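Local coordinates for peroxisomal acyl-CoA oxidase 1A (Solanum lycopersicum, PDB 2FON), which probably catalyses the FAD-dependent oxidation of fatty acyl-CoA esters, a step of peroxisomal beta-oxidation, at residues L313-A318 with T404-D409; G367-W372 with Y554-Q559; T375-R380 with S387-A392; S500-A505 with Y578-L583; L571-G576 with Y612-P617. One frame throughout, in Å; residues are numbered along the deposited sequence.

Contact 1. Residues L313-A318 with T404-D409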
# COMPACT_ATOMS: atom_id res chain seq x y z
N LEU B 313 -8.32 -14.27 -6.44
CA LEU B 313 -7.09 -14.92 -6.84
C LEU B 313 -5.87 -14.20 -6.20
O LEU B 313 -5.17 -14.79 -5.39
CB LEU B 313 -7.01 -15.14 -8.36
CG LEU B 313 -5.66 -15.53 -8.96
CD1 LEU B 313 -5.38 -16.98 -8.76
CD2 LEU B 313 -5.50 -15.12 -10.47
N ALA B 314 -5.63 -12.94 -6.50
CA ALA B 314 -4.60 -12.17 -5.76
C ALA B 314 -4.68 -12.28 -4.18
O ALA B 314 -3.69 -12.53 -3.52
CB ALA B 314 -4.60 -10.70 -6.23
N MET B 315 -5.83 -12.12 -3.55
CA MET B 315 -5.82 -12.22 -2.12
C MET B 315 -5.27 -13.60 -1.71
O MET B 315 -4.43 -13.71 -0.80
CB MET B 315 -7.23 -12.01 -1.60
CG MET B 315 -7.39 -12.09 -0.11
SD MET B 315 -6.74 -10.56 0.59
CE MET B 315 -8.18 -9.50 0.70
N SER B 316 -5.75 -14.67 -2.36
CA SER B 316 -5.30 -16.00 -2.04
C SER B 316 -3.79 -16.10 -2.28
O SER B 316 -3.09 -16.63 -1.41
CB SER B 316 -6.08 -17.06 -2.84
OG SER B 316 -5.49 -17.32 -4.13
N ARG B 317 -3.24 -15.62 -3.41
CA ARG B 317 -1.77 -15.70 -3.53
C ARG B 317 -1.01 -15.00 -2.36
O ARG B 317 -0.06 -15.52 -1.83
CB ARG B 317 -1.25 -15.19 -4.87
CG ARG B 317 -1.59 -16.03 -6.06
CD ARG B 317 -1.47 -15.23 -7.36
NE ARG B 317 -0.11 -15.35 -7.87
CZ ARG B 317 0.38 -14.77 -8.96
NH1 ARG B 317 -0.36 -13.99 -9.72
NH2 ARG B 317 1.63 -15.00 -9.32
N ALA B 318 -1.47 -13.82 -1.93
CA ALA B 318 -0.71 -13.08 -0.94
C ALA B 318 -0.83 -13.78 0.43
O ALA B 318 0.17 -13.94 1.16
CB ALA B 318 -1.19 -11.72 -0.88
N THR B 404 -11.93 -5.21 -4.58
CA THR B 404 -10.64 -4.74 -5.00
C THR B 404 -9.94 -3.83 -3.99
O THR B 404 -8.73 -3.81 -3.99
CB THR B 404 -10.64 -4.14 -6.38
OG1 THR B 404 -11.59 -3.05 -6.43
CG2 THR B 404 -10.94 -5.21 -7.45
N SER B 405 -10.64 -3.10 -3.10
CA SER B 405 -9.91 -2.41 -2.02
C SER B 405 -9.42 -3.35 -0.96
O SER B 405 -8.33 -3.13 -0.39
CB SER B 405 -10.75 -1.41 -1.25
OG SER B 405 -11.50 -0.70 -2.15
N ALA B 406 -10.26 -4.31 -0.60
CA ALA B 406 -9.91 -5.13 0.47
C ALA B 406 -8.63 -5.83 0.03
O ALA B 406 -7.62 -5.90 0.81
CB ALA B 406 -10.96 -6.11 0.72
N THR B 407 -8.63 -6.26 -1.24
CA THR B 407 -7.53 -7.05 -1.76
C THR B 407 -6.26 -6.20 -1.87
O THR B 407 -5.22 -6.55 -1.30
CB THR B 407 -7.95 -7.85 -3.06
OG1 THR B 407 -8.98 -8.80 -2.73
CG2 THR B 407 -6.75 -8.57 -3.74
N ALA B 408 -6.32 -5.06 -2.54
CA ALA B 408 -5.13 -4.17 -2.54
C ALA B 408 -4.60 -3.89 -1.13
O ALA B 408 -3.45 -4.03 -0.86
CB ALA B 408 -5.40 -2.86 -3.28
N ASP B 409 -5.47 -3.54 -0.21
CA ASP B 409 -5.02 -3.36 1.14
C ASP B 409 -4.47 -4.62 1.78
O ASP B 409 -3.53 -4.52 2.52
CB ASP B 409 -6.18 -2.93 1.97
CG ASP B 409 -6.51 -1.47 1.85
OD1 ASP B 409 -5.89 -0.68 1.07
OD2 ASP B 409 -7.47 -1.13 2.58
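Met315 and Thr407 carry this contact, their side chains slanting past each other, and van der Waals packing does nearly all the work. The methionine sends CG anti to its backbone N (chi1 180°) and then bends at chi2 (76°) and again at chi3, which carries the terminal methyl across to the other helix. There Met315 CE rests 3.5 Å from Thr407 CA, and the same CE lies 4.4 Å from Ala406 CB. A second apolar touch is made by Ala314, whose CB faces Thr407 CG2 at 3.9 Å. The two segments run nearly the same way, their axes 23° apart and 9.2 Å at closest approach. They lie on helices 297-328 and 389-417 of the C-alpha1 domain, the helical bundle of the acyl-CoA dehydrogenase and oxidase fold, and helix 347-380, which comes between them in sequence, packs on the pair through Ser359, Ala360 and Phe363. Among polar groups, Thr407 OG1 sits 3.6 Å from Met315 CE but is hydrogen-bonded back to Thr403 O, one turn earlier. With an alanine here, the threonine methyl and hydroxyl would be gone, which is likely to open a gap beside Ala314 and Met315 and leave Thr403 O without its hydroxyl partner. Tyr436 of helix 429-436 touches both Ala314 and Thr407, and a bound FAD lies about 14 Å from the side chain of Ala314.

Contact 2. Residues G367-W372 with Y554-Q559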
# COMPACT_ATOMS: atom_id res chain seq x y z
N GLY B 367 -17.73 -14.52 -5.43
CA GLY B 367 -17.45 -14.87 -6.82
C GLY B 367 -18.37 -15.91 -7.48
O GLY B 367 -18.79 -15.71 -8.63
N GLU B 368 -18.68 -17.01 -6.79
CA GLU B 368 -19.54 -18.03 -7.41
C GLU B 368 -20.93 -17.51 -7.50
O GLU B 368 -21.68 -17.91 -8.38
CB GLU B 368 -19.62 -19.31 -6.58
CG GLU B 368 -18.35 -20.14 -6.46
CD GLU B 368 -18.51 -21.31 -5.47
OE1 GLU B 368 -19.67 -21.69 -5.13
OE2 GLU B 368 -17.47 -21.83 -5.02
N TRP B 369 -21.31 -16.67 -6.55
CA TRP B 369 -22.69 -16.25 -6.54
C TRP B 369 -22.92 -15.31 -7.71
O TRP B 369 -24.04 -15.22 -8.23
CB TRP B 369 -23.12 -15.66 -5.19
CG TRP B 369 -24.46 -15.05 -5.29
CD1 TRP B 369 -25.63 -15.68 -5.27
CD2 TRP B 369 -24.74 -13.66 -5.52
NE1 TRP B 369 -26.66 -14.79 -5.49
CE2 TRP B 369 -26.14 -13.54 -5.64
CE3 TRP B 369 -23.95 -12.52 -5.64
CZ2 TRP B 369 -26.77 -12.33 -5.85
CZ3 TRP B 369 -24.58 -11.29 -5.86
CH2 TRP B 369 -25.99 -11.21 -5.97
N LEU B 370 -21.85 -14.65 -8.18
CA LEU B 370 -22.02 -13.77 -9.34
C LEU B 370 -22.13 -14.53 -10.63
O LEU B 370 -22.79 -14.09 -11.56
CB LEU B 370 -20.93 -12.74 -9.43
CG LEU B 370 -20.97 -11.59 -8.42
CD1 LEU B 370 -19.72 -10.81 -8.57
CD2 LEU B 370 -22.18 -10.69 -8.62
N LYS B 371 -21.49 -15.69 -10.66
CA LYS B 371 -21.62 -16.65 -11.75
C LYS B 371 -23.07 -16.92 -11.91
O LYS B 371 -23.57 -16.89 -13.01
CB LYS B 371 -20.96 -17.96 -11.35
CG LYS B 371 -20.37 -18.77 -12.45
CD LYS B 371 -18.88 -19.04 -12.15
CE LYS B 371 -18.15 -19.58 -13.40
NZ LYS B 371 -16.71 -19.90 -13.11
N TRP B 372 -23.76 -17.18 -10.80
CA TRP B 372 -25.20 -17.46 -10.85
C TRP B 372 -25.94 -16.22 -11.26
O TRP B 372 -26.80 -16.28 -12.13
CB TRP B 372 -25.76 -17.99 -9.53
CG TRP B 372 -27.26 -18.09 -9.51
CD1 TRP B 372 -28.04 -19.11 -10.02
CD2 TRP B 372 -28.19 -17.12 -8.98
NE1 TRP B 372 -29.37 -18.83 -9.83
CE2 TRP B 372 -29.49 -17.62 -9.20
CE3 TRP B 372 -28.04 -15.87 -8.36
CZ2 TRP B 372 -30.65 -16.91 -8.80
CZ3 TRP B 372 -29.20 -15.16 -7.96
CH2 TRP B 372 -30.48 -15.69 -8.18
N TYR B 554 -22.00 -15.73 1.89
CA TYR B 554 -21.20 -16.70 2.59
C TYR B 554 -22.15 -17.60 3.40
O TYR B 554 -21.98 -18.85 3.45
CB TYR B 554 -20.16 -15.96 3.47
CG TYR B 554 -18.96 -16.81 3.79
CD1 TYR B 554 -17.66 -16.31 3.72
CD2 TYR B 554 -19.12 -18.15 4.17
CE1 TYR B 554 -16.56 -17.14 4.04
CE2 TYR B 554 -18.06 -18.95 4.47
CZ TYR B 554 -16.79 -18.47 4.41
OH TYR B 554 -15.82 -19.36 4.73
N ILE B 555 -23.16 -16.99 4.02
CA ILE B 555 -24.07 -17.77 4.82
C ILE B 555 -24.88 -18.66 3.89
O ILE B 555 -25.17 -19.81 4.24
CB ILE B 555 -25.00 -16.88 5.74
CG1 ILE B 555 -24.16 -16.08 6.77
CG2 ILE B 555 -26.08 -17.74 6.42
CD1 ILE B 555 -24.98 -15.06 7.58
N GLU B 556 -25.21 -18.14 2.71
CA GLU B 556 -26.05 -18.89 1.78
C GLU B 556 -25.32 -20.13 1.28
O GLU B 556 -25.92 -21.22 1.12
CB GLU B 556 -26.44 -18.01 0.61
CG GLU B 556 -27.77 -17.32 0.78
CD GLU B 556 -28.27 -16.66 -0.52
OE1 GLU B 556 -27.75 -16.96 -1.65
OE2 GLU B 556 -29.19 -15.81 -0.41
N LYS B 557 -24.02 -19.94 1.04
CA LYS B 557 -23.08 -20.98 0.65
C LYS B 557 -23.01 -22.11 1.70
O LYS B 557 -23.02 -23.31 1.36
CB LYS B 557 -21.73 -20.32 0.46
CG LYS B 557 -20.61 -21.22 0.08
CD LYS B 557 -20.97 -22.10 -1.09
CE LYS B 557 -19.87 -23.10 -1.33
NZ LYS B 557 -20.01 -23.57 -2.71
N LEU B 558 -23.03 -21.74 2.98
CA LEU B 558 -22.96 -22.73 4.05
C LEU B 558 -24.16 -23.67 4.14
O LEU B 558 -24.04 -24.74 4.74
CB LEU B 558 -22.61 -22.09 5.39
CG LEU B 558 -21.22 -21.36 5.40
CD1 LEU B 558 -20.83 -20.88 6.80
CD2 LEU B 558 -20.04 -22.14 4.75
N GLN B 559 -25.30 -23.30 3.53
CA GLN B 559 -26.50 -24.18 3.46
C GLN B 559 -26.46 -25.21 2.32
O GLN B 559 -27.28 -26.11 2.28
CB GLN B 559 -27.78 -23.36 3.29
CG GLN B 559 -28.18 -22.51 4.47
CD GLN B 559 -28.76 -21.16 4.02
OE1 GLN B 559 -29.33 -21.04 2.92
NE2 GLN B 559 -28.61 -20.14 4.86
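Two helical regions of the enzyme are bridged here by one salt bridge, between Glu368 of helix 347-380 and Lys557 of helix 535-558. Lys557 NZ donates to Glu368 OE1 at 3.1 Å and arrives on that oxygen's syn lone pair, the side where the other oxygen lies, so Glu368 OE2 is only 3.8 Å from Lys557 NZ. The glutamate reaches out extended, while the lysine chain is bent at chi2 (51°); the two chains meet at about a right angle. Helix 347-380 belongs to the C-alpha1 domain and helix 535-558 to the C-terminal acyl-CoA oxidase region, so the pair joins helices of two family regions. Gln560 OE1 takes a second bond from Lys557 NZ, and the nearby carboxylate would probably favour the charged form of this buried lysine. Alongside, Glu556 OE1 comes only loosely to Trp369 CD1, at 4.4 Å. Lys553 links these two residues, salt-bridged to Glu556 OE2 and in a cation-pi contact with Trp369.

Contact 3. Residues T375-R380 with S387-A392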
# COMPACT_ATOMS: atom_id res chain seq x y z
N THR B 375 -26.09 -15.78 -14.92
CA THR B 375 -27.04 -16.65 -15.61
C THR B 375 -28.46 -16.11 -15.41
O THR B 375 -29.25 -16.05 -16.35
CB THR B 375 -26.92 -18.14 -15.13
OG1 THR B 375 -25.54 -18.49 -14.96
CG2 THR B 375 -27.55 -19.10 -16.12
N ASP B 376 -28.78 -15.67 -14.20
CA ASP B 376 -30.10 -15.11 -13.92
C ASP B 376 -30.45 -13.86 -14.74
O ASP B 376 -31.54 -13.77 -15.31
CB ASP B 376 -30.25 -14.82 -12.42
CG ASP B 376 -31.66 -14.36 -12.02
OD1 ASP B 376 -31.80 -13.20 -11.58
OD2 ASP B 376 -32.63 -15.16 -12.13
N VAL B 377 -29.52 -12.91 -14.80
CA VAL B 377 -29.73 -11.64 -15.50
C VAL B 377 -29.95 -11.88 -16.98
O VAL B 377 -30.88 -11.32 -17.59
CB VAL B 377 -28.55 -10.67 -15.25
CG1 VAL B 377 -28.39 -9.63 -16.36
CG2 VAL B 377 -28.70 -9.99 -13.89
N THR B 378 -29.11 -12.73 -17.57
CA THR B 378 -29.26 -13.06 -18.99
C THR B 378 -30.38 -14.06 -19.29
O THR B 378 -30.63 -14.35 -20.44
CB THR B 378 -27.94 -13.54 -19.67
OG1 THR B 378 -27.66 -14.90 -19.31
CG2 THR B 378 -26.74 -12.58 -19.34
N GLN B 379 -31.02 -14.61 -18.25
CA GLN B 379 -32.23 -15.39 -18.44
C GLN B 379 -33.34 -14.38 -18.59
O GLN B 379 -34.23 -14.53 -19.43
CB GLN B 379 -32.54 -16.29 -17.24
CG GLN B 379 -32.67 -17.78 -17.56
CD GLN B 379 -31.45 -18.59 -17.12
OE1 GLN B 379 -31.37 -19.05 -15.97
NE2 GLN B 379 -30.48 -18.76 -18.03
N ARG B 380 -33.28 -13.34 -17.77
CA ARG B 380 -34.30 -12.31 -17.75
C ARG B 380 -34.19 -11.41 -18.97
O ARG B 380 -35.20 -10.97 -19.53
CB ARG B 380 -34.17 -11.51 -16.47
CG ARG B 380 -34.39 -12.36 -15.24
CD ARG B 380 -33.98 -11.64 -13.98
NE ARG B 380 -34.68 -12.10 -12.79
CZ ARG B 380 -35.94 -11.81 -12.48
NH1 ARG B 380 -36.69 -11.06 -13.28
NH2 ARG B 380 -36.47 -12.28 -11.36
N SER B 387 -36.80 -5.45 -14.82
CA SER B 387 -37.08 -5.16 -13.41
C SER B 387 -35.92 -5.43 -12.43
O SER B 387 -36.00 -5.02 -11.27
CB SER B 387 -38.31 -5.97 -12.94
OG SER B 387 -37.93 -7.25 -12.42
N THR B 388 -34.87 -6.10 -12.88
CA THR B 388 -33.85 -6.67 -11.99
C THR B 388 -32.45 -6.05 -12.22
O THR B 388 -31.48 -6.31 -11.49
CB THR B 388 -33.81 -8.21 -12.22
OG1 THR B 388 -32.89 -8.85 -11.34
CG2 THR B 388 -33.42 -8.52 -13.65
N LEU B 389 -32.38 -5.20 -13.24
CA LEU B 389 -31.15 -4.68 -13.79
C LEU B 389 -30.48 -3.63 -12.89
O LEU B 389 -29.31 -3.75 -12.61
CB LEU B 389 -31.44 -4.10 -15.17
CG LEU B 389 -30.57 -4.39 -16.38
CD1 LEU B 389 -30.55 -5.86 -16.67
CD2 LEU B 389 -31.15 -3.64 -17.57
N PRO B 390 -31.22 -2.59 -12.43
CA PRO B 390 -30.59 -1.67 -11.47
C PRO B 390 -29.88 -2.40 -10.34
O PRO B 390 -28.67 -2.22 -10.13
CB PRO B 390 -31.78 -0.92 -10.90
CG PRO B 390 -32.74 -0.87 -12.08
CD PRO B 390 -32.59 -2.18 -12.77
N GLU B 391 -30.64 -3.23 -9.64
CA GLU B 391 -30.10 -4.05 -8.56
C GLU B 391 -28.91 -4.85 -9.03
O GLU B 391 -27.95 -4.91 -8.33
CB GLU B 391 -31.17 -4.97 -7.97
CG GLU B 391 -30.70 -5.85 -6.79
CD GLU B 391 -30.47 -7.33 -7.15
OE1 GLU B 391 -31.14 -7.86 -8.10
OE2 GLU B 391 -29.64 -7.97 -6.46
N ALA B 392 -28.95 -5.47 -10.20
CA ALA B 392 -27.81 -6.25 -10.69
C ALA B 392 -26.61 -5.34 -10.87
O ALA B 392 -25.50 -5.68 -10.40
CB ALA B 392 -28.13 -6.95 -11.96
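Arg380 lies slantwise against Thr388, and several atoms along its length, from CB to NE, lie near that residue. Its CB starts 4.2 Å from Thr388 CG2. With CG anti to its carbonyl carbon (chi1 -62°) the chain then runs extended to NE, and on the way CD passes Thr388 at a place where the fit of the model is doubtful. At the next atom, Arg380 NE makes a weak salt-bridging hydrogen bond to Asp376 OD1, 3.3 Å long and bent to 138° at the hydrogen, with the carboxylate at the guanidinium edge, in its plane. Thr388 OG1 instead lies over a face of the group, 4.0 Å from Arg380 NE. These residues flank the turn of a helical hairpin in the C-alpha1 domain, where helix 347-380 ends and helix 389-417 begins a few residues on. At the tip, Arg380 NH1 is held by a salt bridge to Asp385 within that turn, while Ser387 OG stays 4.1 Å from Arg380 NH1, too long for a bond. With a leucine in its place, Asp376 and Asp385 would probably be left without the positive charge they share. One turn back along the first helix the chemistry becomes apolar: Val377 CG2 packs on Ala392 CB at 3.6 Å, and the other methyl, Val377 CG1, lies more loosely by Leu389 CD1, at 4.4 Å.

Contact 4. Residues S500-A505 with Y578-L583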
# COMPACT_ATOMS: atom_id res chain seq x y z
N SER B 500 -28.54 -16.31 11.87
CA SER B 500 -29.57 -15.28 11.93
C SER B 500 -29.14 -14.03 12.74
O SER B 500 -29.55 -12.91 12.43
CB SER B 500 -30.88 -15.85 12.46
OG SER B 500 -30.68 -16.26 13.79
N ALA B 501 -28.30 -14.24 13.75
CA ALA B 501 -27.77 -13.13 14.58
C ALA B 501 -26.86 -12.20 13.78
O ALA B 501 -26.98 -10.97 13.90
CB ALA B 501 -27.00 -13.66 15.78
N VAL B 502 -25.97 -12.78 12.99
CA VAL B 502 -24.97 -11.99 12.28
C VAL B 502 -25.60 -11.29 11.11
O VAL B 502 -25.34 -10.10 10.85
CB VAL B 502 -23.72 -12.87 11.86
CG1 VAL B 502 -22.94 -12.27 10.70
CG2 VAL B 502 -22.82 -13.13 13.09
N LEU B 503 -26.44 -12.04 10.41
CA LEU B 503 -27.10 -11.52 9.23
C LEU B 503 -27.97 -10.34 9.62
O LEU B 503 -27.88 -9.28 9.03
CB LEU B 503 -27.94 -12.61 8.57
CG LEU B 503 -28.82 -12.21 7.39
CD1 LEU B 503 -28.05 -11.57 6.22
CD2 LEU B 503 -29.60 -13.48 6.96
N GLU B 504 -28.78 -10.52 10.65
CA GLU B 504 -29.61 -9.42 11.08
C GLU B 504 -28.75 -8.24 11.46
O GLU B 504 -29.11 -7.11 11.13
CB GLU B 504 -30.51 -9.79 12.22
CG GLU B 504 -31.49 -8.71 12.45
CD GLU B 504 -32.41 -8.99 13.61
OE1 GLU B 504 -32.00 -8.78 14.77
OE2 GLU B 504 -33.57 -9.40 13.35
N ALA B 505 -27.63 -8.50 12.13
CA ALA B 505 -26.77 -7.43 12.58
C ALA B 505 -26.23 -6.61 11.40
O ALA B 505 -26.12 -5.39 11.51
CB ALA B 505 -25.63 -7.97 13.42
N TYR B 578 -14.71 -13.59 9.08
CA TYR B 578 -14.83 -12.44 8.17
C TYR B 578 -15.85 -11.45 8.73
O TYR B 578 -15.62 -10.25 8.77
CB TYR B 578 -15.13 -12.86 6.76
CG TYR B 578 -15.45 -11.70 5.86
CD1 TYR B 578 -14.43 -11.06 5.16
CD2 TYR B 578 -16.77 -11.29 5.66
CE1 TYR B 578 -14.72 -10.02 4.32
CE2 TYR B 578 -17.08 -10.22 4.80
CZ TYR B 578 -16.05 -9.58 4.15
OH TYR B 578 -16.30 -8.50 3.31
N SER B 579 -16.95 -11.95 9.24
CA SER B 579 -18.02 -11.06 9.56
C SER B 579 -17.79 -10.43 10.91
O SER B 579 -18.19 -9.29 11.17
CB SER B 579 -19.34 -11.80 9.49
OG SER B 579 -19.19 -13.05 10.10
N LEU B 580 -17.11 -11.15 11.79
CA LEU B 580 -16.80 -10.54 13.07
C LEU B 580 -15.59 -9.65 13.00
O LEU B 580 -15.47 -8.72 13.78
CB LEU B 580 -16.67 -11.59 14.17
CG LEU B 580 -18.00 -12.34 14.30
CD1 LEU B 580 -17.90 -13.40 15.32
CD2 LEU B 580 -19.20 -11.41 14.59
N PHE B 581 -14.70 -9.88 12.05
CA PHE B 581 -13.58 -8.94 11.90
C PHE B 581 -14.15 -7.64 11.47
O PHE B 581 -13.74 -6.59 11.95
CB PHE B 581 -12.54 -9.36 10.86
CG PHE B 581 -11.49 -8.32 10.64
CD1 PHE B 581 -11.57 -7.43 9.57
CD2 PHE B 581 -10.42 -8.19 11.52
CE1 PHE B 581 -10.57 -6.43 9.37
CE2 PHE B 581 -9.40 -7.23 11.31
CZ PHE B 581 -9.48 -6.34 10.24
N ILE B 582 -15.09 -7.72 10.54
CA ILE B 582 -15.65 -6.56 9.94
C ILE B 582 -16.45 -5.85 11.05
O ILE B 582 -16.35 -4.60 11.23
CB ILE B 582 -16.53 -6.94 8.73
CG1 ILE B 582 -15.71 -7.54 7.58
CG2 ILE B 582 -17.26 -5.73 8.21
CD1 ILE B 582 -14.56 -6.58 6.93
N LEU B 583 -17.21 -6.63 11.83
CA LEU B 583 -18.06 -6.03 12.85
C LEU B 583 -17.22 -5.22 13.83
O LEU B 583 -17.64 -4.15 14.24
CB LEU B 583 -18.91 -7.06 13.55
CG LEU B 583 -19.84 -6.55 14.66
CD1 LEU B 583 -21.13 -7.36 14.75
CD2 LEU B 583 -19.13 -6.47 16.03
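Val502 spreads its two methyls over neighbouring residues of the facing helix. Val502 CG1, anti to its own backbone N (chi1 158°), sits 3.8 Å from Ser579 CB; Val502 CG2 reaches Leu580 CD2 more loosely, at 4.3 Å. No hydrogen bond crosses between the segments. The serine hydroxyl is bonded within its own helix, consistent with its place beside a methyl: a chi1 of 43° folds OG back to the carbonyl oxygens of Cys575 and Gly576, so this buried polar atom is satisfied. One shell further out, Trp496 touches Val502, Ala505 and Leu583, so it spans both helices. The contact is plain core packing between helices 499-521 and 567-585 of the C-terminal acyl-CoA oxidase region. Helix 598-615 adds Gln607 and Leu608 against Leu580, helix 535-558 meets Leu503 through Ser552, and helix 347-380 presses Ala358 and Ser359 on Tyr578.

Contact 5. Residues L571-G576 with Y612-P617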
# COMPACT_ATOMS: atom_id res chain seq x y z
N LEU B 571 -15.07 -23.93 7.07
CA LEU B 571 -15.58 -22.82 6.26
C LEU B 571 -16.48 -21.96 7.08
O LEU B 571 -16.50 -20.76 6.87
CB LEU B 571 -16.31 -23.28 4.99
CG LEU B 571 -15.41 -23.75 3.84
CD1 LEU B 571 -16.24 -24.23 2.67
CD2 LEU B 571 -14.50 -22.63 3.46
N GLU B 572 -17.19 -22.58 8.03
CA GLU B 572 -17.91 -21.82 9.06
C GLU B 572 -17.00 -20.95 9.91
O GLU B 572 -17.27 -19.78 10.12
CB GLU B 572 -18.69 -22.75 9.94
CG GLU B 572 -20.10 -22.88 9.48
CD GLU B 572 -20.63 -24.32 9.56
OE1 GLU B 572 -20.67 -24.89 10.69
OE2 GLU B 572 -21.02 -24.87 8.49
N VAL B 573 -15.91 -21.53 10.38
CA VAL B 573 -14.93 -20.76 11.08
C VAL B 573 -14.54 -19.52 10.23
O VAL B 573 -14.45 -18.38 10.75
CB VAL B 573 -13.69 -21.63 11.40
CG1 VAL B 573 -12.52 -20.78 11.76
CG2 VAL B 573 -13.97 -22.58 12.50
N LEU B 574 -14.34 -19.73 8.91
CA LEU B 574 -13.93 -18.62 8.06
C LEU B 574 -15.03 -17.58 7.93
O LEU B 574 -14.80 -16.39 7.90
CB LEU B 574 -13.43 -19.11 6.70
CG LEU B 574 -12.00 -19.69 6.79
CD1 LEU B 574 -11.53 -20.31 5.47
CD2 LEU B 574 -11.03 -18.65 7.28
N CYS B 575 -16.26 -18.05 7.93
CA CYS B 575 -17.39 -17.15 7.86
C CYS B 575 -17.43 -16.18 9.02
O CYS B 575 -17.60 -14.97 8.83
CB CYS B 575 -18.71 -17.91 7.86
SG CYS B 575 -19.94 -16.76 7.33
N GLY B 576 -17.26 -16.75 10.21
CA GLY B 576 -17.39 -16.03 11.45
C GLY B 576 -16.33 -14.98 11.50
O GLY B 576 -16.61 -13.83 11.87
N TYR B 612 -9.83 -17.24 15.97
CA TYR B 612 -8.43 -17.25 15.65
C TYR B 612 -7.76 -18.51 16.23
O TYR B 612 -7.05 -19.22 15.54
CB TYR B 612 -7.75 -15.96 16.15
CG TYR B 612 -8.10 -14.64 15.48
CD1 TYR B 612 -7.97 -13.46 16.17
CD2 TYR B 612 -8.54 -14.57 14.17
CE1 TYR B 612 -8.27 -12.22 15.60
CE2 TYR B 612 -8.87 -13.33 13.57
CZ TYR B 612 -8.73 -12.15 14.32
OH TYR B 612 -9.01 -10.89 13.80
N SER B 613 -8.00 -18.80 17.50
CA SER B 613 -7.38 -19.97 18.15
C SER B 613 -7.73 -21.29 17.49
O SER B 613 -6.91 -22.19 17.47
CB SER B 613 -7.75 -20.07 19.62
OG SER B 613 -7.11 -19.04 20.34
N GLN B 614 -8.95 -21.42 16.97
CA GLN B 614 -9.31 -22.64 16.26
C GLN B 614 -8.78 -22.63 14.83
O GLN B 614 -8.30 -23.64 14.36
CB GLN B 614 -10.81 -22.97 16.33
CG GLN B 614 -11.73 -21.85 16.81
CD GLN B 614 -13.11 -22.37 17.31
OE1 GLN B 614 -13.90 -23.00 16.55
NE2 GLN B 614 -13.41 -22.08 18.57
N LEU B 615 -8.84 -21.50 14.14
CA LEU B 615 -8.26 -21.47 12.82
C LEU B 615 -6.81 -21.92 12.89
O LEU B 615 -6.46 -22.86 12.19
CB LEU B 615 -8.36 -20.10 12.14
CG LEU B 615 -8.12 -20.16 10.62
CD1 LEU B 615 -9.19 -20.92 9.91
CD2 LEU B 615 -8.10 -18.83 10.00
N ARG B 616 -6.01 -21.29 13.76
CA ARG B 616 -4.59 -21.61 13.98
C ARG B 616 -4.08 -22.99 13.50
O ARG B 616 -3.20 -23.07 12.64
CB ARG B 616 -4.15 -21.40 15.43
CG ARG B 616 -2.74 -21.85 15.70
CD ARG B 616 -1.76 -21.21 14.73
NE ARG B 616 -0.37 -21.60 14.97
CZ ARG B 616 0.33 -22.53 14.30
NH1 ARG B 616 -0.22 -23.22 13.32
NH2 ARG B 616 1.60 -22.76 14.62
N PRO B 617 -4.61 -24.07 14.03
CA PRO B 617 -4.03 -25.30 13.55
C PRO B 617 -4.21 -25.51 12.08
O PRO B 617 -3.51 -26.29 11.53
CB PRO B 617 -4.84 -26.39 14.28
CG PRO B 617 -5.45 -25.70 15.49
CD PRO B 617 -5.68 -24.29 15.03
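Leu571 O is gripped twice: it takes the helical bond from Cys575 N, 2.9 Å long, and a weak one from the hydroxyl of Tyr554 on helix 535-558. Within that same turn, Val573 and Leu574 face the other segment. Both meet one methyl of Leu615. Val573 CG1 lies 3.8 Å from Leu615 CD1, and Leu574 CD2 comes to 3.9 Å from the same CD1, with Leu615 CD2 only slightly further from Leu574 CD2, at 4.0 Å. Leu574 crosses Leu615 at about a right angle, whereas Val573 passes it at a slant. At the outer margin the valine's second methyl, Val573 CG2, has Gln614 OE1 4.1 Å away, a loose touch and no bond. Next to Leu615 in the chain, the guanidinium of Arg616 forms salt bridges with Glu29 and Asp345. The contact thus joins the C-terminal part of helix 598-615 to the first half of helix 567-585, with helix 347-380 supplying Tyr361 against Leu574 and Phe354 against Leu615, and helix 535-558 setting Tyr554 against Leu574 and Cys575.

Overall arrangement
Contact 1 lies deepest, about 8 Å from the chain centre, and like contacts 4 and 5 is buried and almost wholly apolar. Contacts 2 and 3 are partly buried and bring in charge: a salt bridge between the segments in contact 2, and in contact 3 an arginine shared by acidic residues on its own side of the hairpin and in the turn. Helix 347-380 serves both of these, and helix 389-417 serves contacts 1 and 3. Contacts 4 and 5 share helix 567-585, their centres about 14 Å apart, and meet where Phe581 packs on Tyr612. Contact 2 connects the groups, since helix 535-558 touches contact 4 through Ile555 and Leu503 and contact 5 through Leu558 and Glu572.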